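Local atomic coordinates of CDA peptide synthetase I (Streptomyces coelicolor, PDB entry 5DU9), a protein that belongs to the nonribosomal peptide synthetase family and is represented here by a condensation domain, whose fold is that of the CoA-dependent acyltransferase superfamily. Residues Y32-C37 with T164-F169; L55-A58 with L63-R66; P135-H140 with H157-D162. The protein carries 1 engineered substitution. All coordinates share one frame; numbering follows the deposited sequence.

Contact 1 of 3, residues Y32-C37 with T164-F169; sequences YRTGSC and TSMALF
Strand 33-37, which touches through Thr34, Gly35 and Ser36, and helix 164-169, which answers with Met166 alone, run at 45° to one another, their axes 9.9 Å apart at the closest approach. This is alpha-on-beta packing within the acyltransferase-like fold of a condensation domain: helix 163-182 lies against the mixed sheet in which strand 33-40 runs between strands 149-157 and 379-384. Met166 bridges the gap. Its CG is anti to the carbonyl carbon (chi1 -69°), and from there the chain is extended through both later torsions, each close to 180°, so the thioether reaches straight out from the helix to the strand. The terminal methyl, Met166 CE, comes to rest on the backbone of Gly35, 4.0 Å from Gly35 C and 4.1 Å from Gly35 CA. Glycine has no side chain, so the methyl lies directly on the main chain. Thr34 and Ser36, the residues before and after it, send their CB atoms toward the helix. Thr34 approaches the tip of the methionine at a slant, with OG1 4.2 Å from Met166 CE. Met382 of strand 379-384 touches both Ser36 and Met166, closing in on the pair from the neighbouring strand. No hydrogen bond joins the two segments; the hydroxyl of Ser36 is instead bonded to Tyr170 OH, four residues after Met166 on the same helix. While so engaged, Ser36 OG lies 3.3 Å from Met166 SD, with Ser36 CB 3.6 Å from the same sulfur.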
loop_
_atom_site.group_PDB
_atom_site.type_symbol
_atom_site.label_atom_id
_atom_site.label_comp_id
_atom_site.label_asym_id
_atom_site.label_seq_id
_atom_site.Cartn_x
_atom_site.Cartn_y
_atom_site.Cartn_z
ATOM N N TYR A 32 1.813 11.071 6.788
ATOM C CA TYR A 32 0.980 9.871 6.710
ATOM C C TYR A 32 -0.240 10.089 5.810
ATOM O O TYR A 32 -1.209 9.330 5.868
ATOM C CB TYR A 32 0.581 9.420 8.124
ATOM C CG TYR A 32 1.727 8.692 8.794
ATOM C CD1 TYR A 32 2.716 9.390 9.478
ATOM C CD2 TYR A 32 1.847 7.314 8.701
ATOM C CE1 TYR A 32 3.782 8.733 10.063
ATOM C CE2 TYR A 32 2.910 6.648 9.285
ATOM C CZ TYR A 32 3.870 7.358 9.966
ATOM O OH TYR A 32 4.929 6.692 10.543
ATOM N N ARG A 33 -0.172 11.109 4.955
ATOM C CA ARG A 33 -1.101 11.226 3.831
ATOM C C ARG A 33 -0.687 10.251 2.741
ATOM O O ARG A 33 0.458 10.272 2.281
ATOM C CB ARG A 33 -1.127 12.641 3.247
ATOM C CG ARG A 33 -1.695 13.740 4.143
ATOM C CD ARG A 33 -3.200 13.630 4.347
ATOM N NE ARG A 33 -3.950 13.408 3.106
ATOM C CZ ARG A 33 -4.583 14.347 2.403
ATOM N NH1 ARG A 33 -4.580 15.622 2.782
ATOM N NH2 ARG A 33 -5.240 14.003 1.304
ATOM N N THR A 34 -1.624 9.406 2.326
ATOM C CA THR A 34 -1.382 8.436 1.267
ATOM C C THR A 34 -2.439 8.597 0.192
ATOM O O THR A 34 -3.399 9.349 0.362
ATOM C CB THR A 34 -1.400 7.001 1.812
ATOM O OG1 THR A 34 -2.631 6.773 2.505
ATOM C CG2 THR A 34 -0.250 6.788 2.771
ATOM N N GLY A 35 -2.270 7.903 -0.923
ATOM C CA GLY A 35 -3.245 8.027 -1.983
ATOM C C GLY A 35 -3.067 7.076 -3.139
ATOM O O GLY A 35 -2.028 6.434 -3.305
ATOM N N SER A 36 -4.118 6.996 -3.944
ATOM C CA SER A 36 -4.097 6.243 -5.185
ATOM C C SER A 36 -5.069 6.929 -6.121
ATOM O O SER A 36 -5.728 7.893 -5.732
ATOM C CB SER A 36 -4.492 4.784 -4.968
ATOM O OG SER A 36 -5.842 4.692 -4.547
ATOM N N CYS A 37 -5.171 6.436 -7.346
ATOM C CA CYS A 37 -6.174 6.951 -8.263
ATOM C C CYS A 37 -6.624 5.872 -9.232
ATOM O O CYS A 37 -5.989 4.825 -9.334
ATOM C CB CYS A 37 -5.639 8.161 -9.033
ATOM S SG CYS A 37 -4.280 7.806 -10.169
ATOM N N THR A 164 -5.602 -2.435 0.856
ATOM C CA THR A 164 -6.737 -3.323 0.667
ATOM C C THR A 164 -8.038 -2.526 0.634
ATOM O O THR A 164 -8.929 -2.802 -0.169
ATOM C CB THR A 164 -6.803 -4.379 1.790
ATOM O OG1 THR A 164 -5.647 -5.220 1.713
ATOM C CG2 THR A 164 -8.057 -5.243 1.681
ATOM N N SER A 165 -8.135 -1.531 1.508
ATOM C CA SER A 165 -9.375 -0.782 1.661
ATOM C C SER A 165 -9.606 0.196 0.517
ATOM O O SER A 165 -10.743 0.554 0.236
ATOM C CB SER A 165 -9.374 -0.041 2.993
ATOM O OG SER A 165 -9.311 -0.968 4.066
ATOM N N MET A 166 -8.537 0.628 -0.141
ATOM C CA MET A 166 -8.682 1.450 -1.342
ATOM C C MET A 166 -9.485 0.679 -2.386
ATOM O O MET A 166 -10.408 1.214 -3.006
ATOM C CB MET A 166 -7.317 1.847 -1.902
ATOM C CG MET A 166 -6.559 2.826 -1.024
ATOM S SD MET A 166 -4.942 3.214 -1.706
ATOM C CE MET A 166 -4.319 4.367 -0.479
ATOM N N ALA A 167 -9.136 -0.590 -2.561
ATOM C CA ALA A 167 -9.834 -1.446 -3.511
ATOM C C ALA A 167 -11.288 -1.658 -3.094
ATOM O O ALA A 167 -12.187 -1.641 -3.931
ATOM C CB ALA A 167 -9.117 -2.785 -3.645
ATOM N N LEU A 168 -11.521 -1.857 -1.798
ATOM C CA LEU A 168 -12.886 -2.033 -1.304
ATOM C C LEU A 168 -13.718 -0.791 -1.603
ATOM O O LEU A 168 -14.880 -0.886 -2.008
ATOM C CB LEU A 168 -12.900 -2.317 0.199
ATOM C CG LEU A 168 -12.374 -3.674 0.669
ATOM C CD1 LEU A 168 -12.296 -3.694 2.187
ATOM C CD2 LEU A 168 -13.246 -4.813 0.169
ATOM N N PHE A 169 -13.109 0.373 -1.404
ATOM C CA PHE A 169 -13.780 1.637 -1.665
ATOM C C PHE A 169 -14.159 1.792 -3.135
ATOM O O PHE A 169 -15.308 2.095 -3.458
ATOM C CB PHE A 169 -12.898 2.813 -1.244
ATOM C CG PHE A 169 -13.390 4.137 -1.754
ATOM C CD1 PHE A 169 -14.401 4.809 -1.096
ATOM C CD2 PHE A 169 -12.857 4.695 -2.903
ATOM C CE1 PHE A 169 -14.868 6.022 -1.569
ATOM C CE2 PHE A 169 -13.317 5.909 -3.382
ATOM C CZ PHE A 169 -14.323 6.572 -2.713
#

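Contact 2 of 3, residues L55-A58 with L63-R66; sequences LTVA and LCSR
Cys64 and Val57 meet where the last turn of helix 46-58 faces the chain as it returns into strand 65-69, a helix-turn-strand connection in which only four residues separate the two segments. The backbones come closest at Val57 and Leu63, whose CA atoms are 5.9 Å apart. From Cys64 CB, which points toward the helix but does not itself touch it, the side chain turns so that the sulfur is beside its own backbone N (chi1 -65°) and aimed at the helix end. There SG meets the last turn. The closest atom is the carbonyl oxygen of Val57, with SG 3.2 Å from Val57 O, approached at about 119° to the C=O bond. The methyl CG1 of Val57 lies 3.8 Å from Cys64 SG, and, in a different direction, Ala58 CA is 4.2 Å from the same sulfur. Val57 brings CG1 here because this branch is anti to the backbone N (chi1 170°), extending toward the returning chain. The methyl thus sits between two residues: besides the sulfur it meets Leu63, with Val57 CG1 3.9 Å from Leu63 O and 4.2 Å from Leu63 CB. Tyr79, Pro82 and Thr99 also touch the cysteine, while its backbone pairs with Cys80 at the edge of the small hairpin formed by strands 65-69 and 75-79. No hydrogen bond crosses between the segments. The helix end and the residues leading into the hairpin are therefore joined here by dispersion, methyl against sulfur and methylene, with one close sulfur-carbonyl approach; the partial negative charge at a helix C-terminus may polarise the thiol there.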
loop_
_atom_site.group_PDB
_atom_site.type_symbol
_atom_site.label_atom_id
_atom_site.label_comp_id
_atom_site.label_asym_id
_atom_site.label_seq_id
_atom_site.Cartn_x
_atom_site.Cartn_y
_atom_site.Cartn_z
ATOM N N LEU A 55 -23.216 8.315 -0.797
ATOM C CA LEU A 55 -23.778 7.039 -0.362
ATOM C C LEU A 55 -22.676 6.080 0.068
ATOM O O LEU A 55 -22.825 5.340 1.040
ATOM C CB LEU A 55 -24.605 6.404 -1.479
ATOM C CG LEU A 55 -25.886 7.134 -1.887
ATOM C CD1 LEU A 55 -26.464 6.510 -3.148
ATOM C CD2 LEU A 55 -26.906 7.103 -0.762
ATOM N N THR A 56 -21.569 6.096 -0.665
ATOM C CA THR A 56 -20.463 5.194 -0.388
ATOM C C THR A 56 -19.819 5.535 0.947
ATOM O O THR A 56 -19.593 4.655 1.778
ATOM C CB THR A 56 -19.403 5.248 -1.502
ATOM O OG1 THR A 56 -19.980 4.784 -2.731
ATOM C CG2 THR A 56 -18.205 4.376 -1.157
ATOM N N VAL A 57 -19.515 6.813 1.149
ATOM C CA VAL A 57 -18.906 7.253 2.396
ATOM C C VAL A 57 -19.832 6.929 3.567
ATOM O O VAL A 57 -19.394 6.379 4.575
ATOM C CB VAL A 57 -18.581 8.765 2.365
ATOM C CG1 VAL A 57 -18.171 9.269 3.746
ATOM C CG2 VAL A 57 -17.469 9.038 1.366
ATOM N N ALA A 58 -21.114 7.245 3.416
ATOM C CA ALA A 58 -22.095 7.012 4.472
ATOM C C ALA A 58 -22.090 5.558 4.954
ATOM O O ALA A 58 -22.368 5.287 6.123
ATOM C CB ALA A 58 -23.484 7.396 3.989
ATOM N N LEU A 63 -14.374 5.904 6.909
ATOM C CA LEU A 63 -14.355 7.189 6.218
ATOM C C LEU A 63 -15.274 8.208 6.880
ATOM O O LEU A 63 -15.349 9.350 6.429
ATOM C CB LEU A 63 -14.749 7.017 4.749
ATOM C CG LEU A 63 -13.736 6.290 3.861
ATOM C CD1 LEU A 63 -14.325 6.074 2.471
ATOM C CD2 LEU A 63 -12.426 7.061 3.769
ATOM N N CYS A 64 -15.972 7.788 7.937
ATOM C CA CYS A 64 -16.831 8.677 8.720
ATOM C C CYS A 64 -16.299 8.847 10.132
ATOM O O CYS A 64 -17.030 9.266 11.027
ATOM C CB CYS A 64 -18.258 8.133 8.794
ATOM S SG CYS A 64 -19.120 8.061 7.236
ATOM N N SER A 65 -15.032 8.509 10.332
ATOM C CA SER A 65 -14.474 8.443 11.671
ATOM C C SER A 65 -13.508 9.581 11.959
ATOM O O SER A 65 -12.888 10.141 11.054
ATOM C CB SER A 65 -13.768 7.104 11.880
ATOM O OG SER A 65 -14.699 6.037 11.914
ATOM N N ARG A 66 -13.405 9.923 13.238
ATOM C CA ARG A 66 -12.363 10.812 13.722
ATOM C C ARG A 66 -11.694 10.158 14.918
ATOM O O ARG A 66 -12.164 9.130 15.412
ATOM C CB ARG A 66 -12.932 12.173 14.097
ATOM C CG ARG A 66 -13.941 12.146 15.228
ATOM C CD ARG A 66 -14.552 13.518 15.369
ATOM N NE ARG A 66 -15.333 13.684 16.588
ATOM C CZ ARG A 66 -15.398 14.816 17.285
ATOM N NH1 ARG A 66 -14.717 15.887 16.898
ATOM N NH2 ARG A 66 -16.141 14.877 18.379
#

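Contact 3 of 3, residues P135-H140 with H157-D162. With UM2 ((2S)-2-amino-N-butyl-propanamide), chain E.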
loop_
_atom_site.group_PDB
_atom_site.type_symbol
_atom_site.label_atom_id
_atom_site.label_comp_id
_atom_site.label_asym_id
_atom_site.label_seq_id
_atom_site.Cartn_x
_atom_site.Cartn_y
_atom_site.Cartn_z
ATOM N N PRO A 135 -13.816 14.657 11.385
ATOM C CA PRO A 135 -14.206 13.413 10.712
ATOM C C PRO A 135 -14.163 13.508 9.187
ATOM O O PRO A 135 -14.338 14.588 8.631
ATOM C CB PRO A 135 -15.635 13.182 11.203
ATOM C CG PRO A 135 -16.145 14.535 11.525
ATOM C CD PRO A 135 -14.964 15.308 12.041
ATOM N N GLY A 136 -13.928 12.380 8.528
ATOM C CA GLY A 136 -13.853 12.341 7.077
ATOM C C GLY A 136 -12.441 12.620 6.609
ATOM O O GLY A 136 -12.163 13.639 5.977
ATOM N N LEU A 137 -11.548 11.693 6.921
ATOM C CA LEU A 137 -10.125 11.893 6.699
ATOM C C LEU A 137 -9.729 11.444 5.301
ATOM O O LEU A 137 -8.859 10.593 5.118
ATOM C CB LEU A 137 -9.328 11.151 7.766
ATOM C CG LEU A 137 -9.536 11.784 9.146
ATOM C CD1 LEU A 137 -9.256 10.800 10.266
ATOM C CD2 LEU A 137 -8.664 13.021 9.297
ATOM N N SER A 138 -10.388 12.028 4.311
ATOM C CA SER A 138 -10.075 11.726 2.927
ATOM C C SER A 138 -10.340 12.930 2.040
ATOM O O SER A 138 -10.962 13.912 2.460
ATOM C CB SER A 138 -10.876 10.513 2.444
ATOM O OG SER A 138 -12.268 10.772 2.450
ATOM N N SER A 139 -9.847 12.834 0.811
ATOM C CA SER A 139 -9.949 13.898 -0.172
ATOM C C SER A 139 -10.228 13.250 -1.522
ATOM O O SER A 139 -9.532 12.316 -1.912
ATOM C CB SER A 139 -8.658 14.719 -0.206
ATOM O OG SER A 139 -8.730 15.770 -1.150
ATOM N N HIS A 140 -11.249 13.742 -2.219
ATOM C CA HIS A 140 -11.719 13.114 -3.448
ATOM C C HIS A 140 -11.798 14.117 -4.584
ATOM O O HIS A 140 -12.351 15.205 -4.427
ATOM C CB HIS A 140 -13.092 12.480 -3.229
ATOM C CG HIS A 140 -13.131 11.498 -2.102
ATOM N ND1 HIS A 140 -13.220 10.136 -2.304
ATOM C CD2 HIS A 140 -13.089 11.677 -0.760
ATOM C CE1 HIS A 140 -13.235 9.522 -1.135
ATOM N NE2 HIS A 140 -13.154 10.432 -0.183
ATOM N N HIS A 157 -5.883 9.874 4.920
ATOM C CA HIS A 157 -4.935 9.714 6.003
ATOM C C HIS A 157 -4.754 8.221 6.192
ATOM O O HIS A 157 -5.732 7.480 6.211
ATOM C CB HIS A 157 -5.420 10.365 7.291
ATOM C CG HIS A 157 -4.332 10.564 8.294
ATOM N ND1 HIS A 157 -3.699 9.513 8.921
ATOM C CD2 HIS A 157 -3.746 11.692 8.759
ATOM C CE1 HIS A 157 -2.775 9.987 9.740
ATOM N NE2 HIS A 157 -2.780 11.305 9.656
ATOM N N HIS A 158 -3.509 7.771 6.311
ATOM C CA HIS A 158 -3.237 6.346 6.425
ATOM C C HIS A 158 -3.970 5.706 7.612
ATOM O O HIS A 158 -4.220 4.499 7.610
ATOM C CB HIS A 158 -1.725 6.106 6.536
ATOM C CG HIS A 158 -1.285 4.776 6.007
ATOM N ND1 HIS A 158 -2.143 3.706 5.874
ATOM C CD2 HIS A 158 -0.082 4.351 5.553
ATOM C CE1 HIS A 158 -1.484 2.675 5.374
ATOM N NE2 HIS A 158 -0.230 3.041 5.173
ATOM N N ILE A 159 -4.339 6.503 8.611
ATOM C CA ILE A 159 -4.981 5.940 9.794
ATOM C C ILE A 159 -6.382 5.392 9.504
ATOM O O ILE A 159 -6.885 4.591 10.284
ATOM C CB ILE A 159 -5.062 6.975 10.955
ATOM C CG1 ILE A 159 -5.209 6.250 12.297
ATOM C CG2 ILE A 159 -6.196 7.978 10.739
ATOM C CD1 ILE A 159 -4.981 7.134 13.515
ATOM N N VAL A 160 -7.010 5.794 8.395
ATOM C CA VAL A 160 -8.366 5.313 8.096
ATOM C C VAL A 160 -8.428 4.320 6.925
ATOM O O VAL A 160 -9.391 3.559 6.820
ATOM C CB VAL A 160 -9.352 6.479 7.794
ATOM C CG1 VAL A 160 -9.616 7.295 9.057
ATOM C CG2 VAL A 160 -8.855 7.369 6.669
ATOM N N ILE A 161 -7.419 4.319 6.060
ATOM C CA ILE A 161 -7.465 3.515 4.832
ATOM C C ILE A 161 -6.105 2.929 4.479
ATOM O O ILE A 161 -5.120 3.666 4.354
ATOM C CB ILE A 161 -7.977 4.361 3.631
ATOM C CG1 ILE A 161 -9.474 4.676 3.779
ATOM C CG2 ILE A 161 -7.719 3.659 2.289
ATOM C CD1 ILE A 161 -10.403 3.476 3.648
ATOM N N ASP A 162 -6.064 1.608 4.325
ATOM C CA ASP A 162 -4.883 0.912 3.815
ATOM C C ASP A 162 -5.095 0.484 2.359
ATOM O O ASP A 162 -6.135 0.759 1.763
ATOM C CB ASP A 162 -4.535 -0.297 4.695
ATOM C CG ASP A 162 -5.704 -1.247 4.909
ATOM O OD1 ASP A 162 -6.588 -1.343 4.031
ATOM O OD2 ASP A 162 -5.716 -1.925 5.961
HETATM C CCH UM2 E . 3.108 0.968 11.867
HETATM C CCI UM2 E . 1.950 1.274 10.935
HETATM C CCJ UM2 E . 2.223 2.474 10.023
HETATM C CCK UM2 E . 3.069 2.118 8.800
HETATM N NCL UM2 E . 2.309 1.562 7.688
HETATM C CCM UM2 E . 2.543 1.919 6.423
HETATM O OCN UM2 E . 3.021 3.000 6.111
HETATM C CCO UM2 E . 2.219 0.907 5.361
HETATM C CCP UM2 E . 3.429 0.004 5.138
HETATM N NCQ UM2 E . 1.912 1.588 4.088
#
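Leu137 makes the tight side of this contact with His157 and Val160. It is the central residue of an inverse gamma turn, and its carbonyl oxygen accepts from His157 N (3.1 Å, 163° at the hydrogen), the donor tilted 31° from the carbonyl plane. Leu137 CD1 also meets Val160 CG1 at 3.7 Å, the two side chains crossing at about a right angle, and Val160 CG2 closes to 3.6 Å from Leu137 O. Looser contact is made by Ile159, whose CG2 is 4.2 Å from Leu137 CD1; the partly exposed Gly136 and Ser139 touch nothing opposite. Segment 157-162 supplies the HHxxxD part of the HHxxxDG motif of condensation domains. Ile159 N donates to His157 ND1 in the ring plane (3.1 Å), and with Gln23 at NE2 this fixes the ring's rotation. His158 turns away from Leu137: its NE2 accepts, at the ring edge, from NCQ of (2S)-2-amino-N-butyl-propanamide (2.8 Å), and its ND1 makes a weak bond to Ile161 O. Asp162 N-caps helix 163-182. Phe67 of strand 65-69 packs on Leu137, Ile159 and Val160, while helix 14-24 touches His157 and Ile159 and strand 138-146 pairs with strand 149-157.

Contact 3 lies between the other two, its centre 8 Å from that of contact 1 and 9 Å from that of contact 2, and along the chain both 2 and 3 are nested within the loop closed by contact 1. The pocket of (2S)-2-amino-N-butyl-propanamide adjoins contacts 1 and 3: Thr34's side chain is about 6 Å from the ligand, and Tyr32 O probably accepts a hydrogen bond from His158 N (2.8 Å). Phe169 ties all three together, with CZ 3.5 Å from His140 CE1 and CE1 3.7 Å from Thr56 CG2. Contact 2 also reaches contact 3 through Leu63 CD2, 3.8 Å from Ile161 CG1.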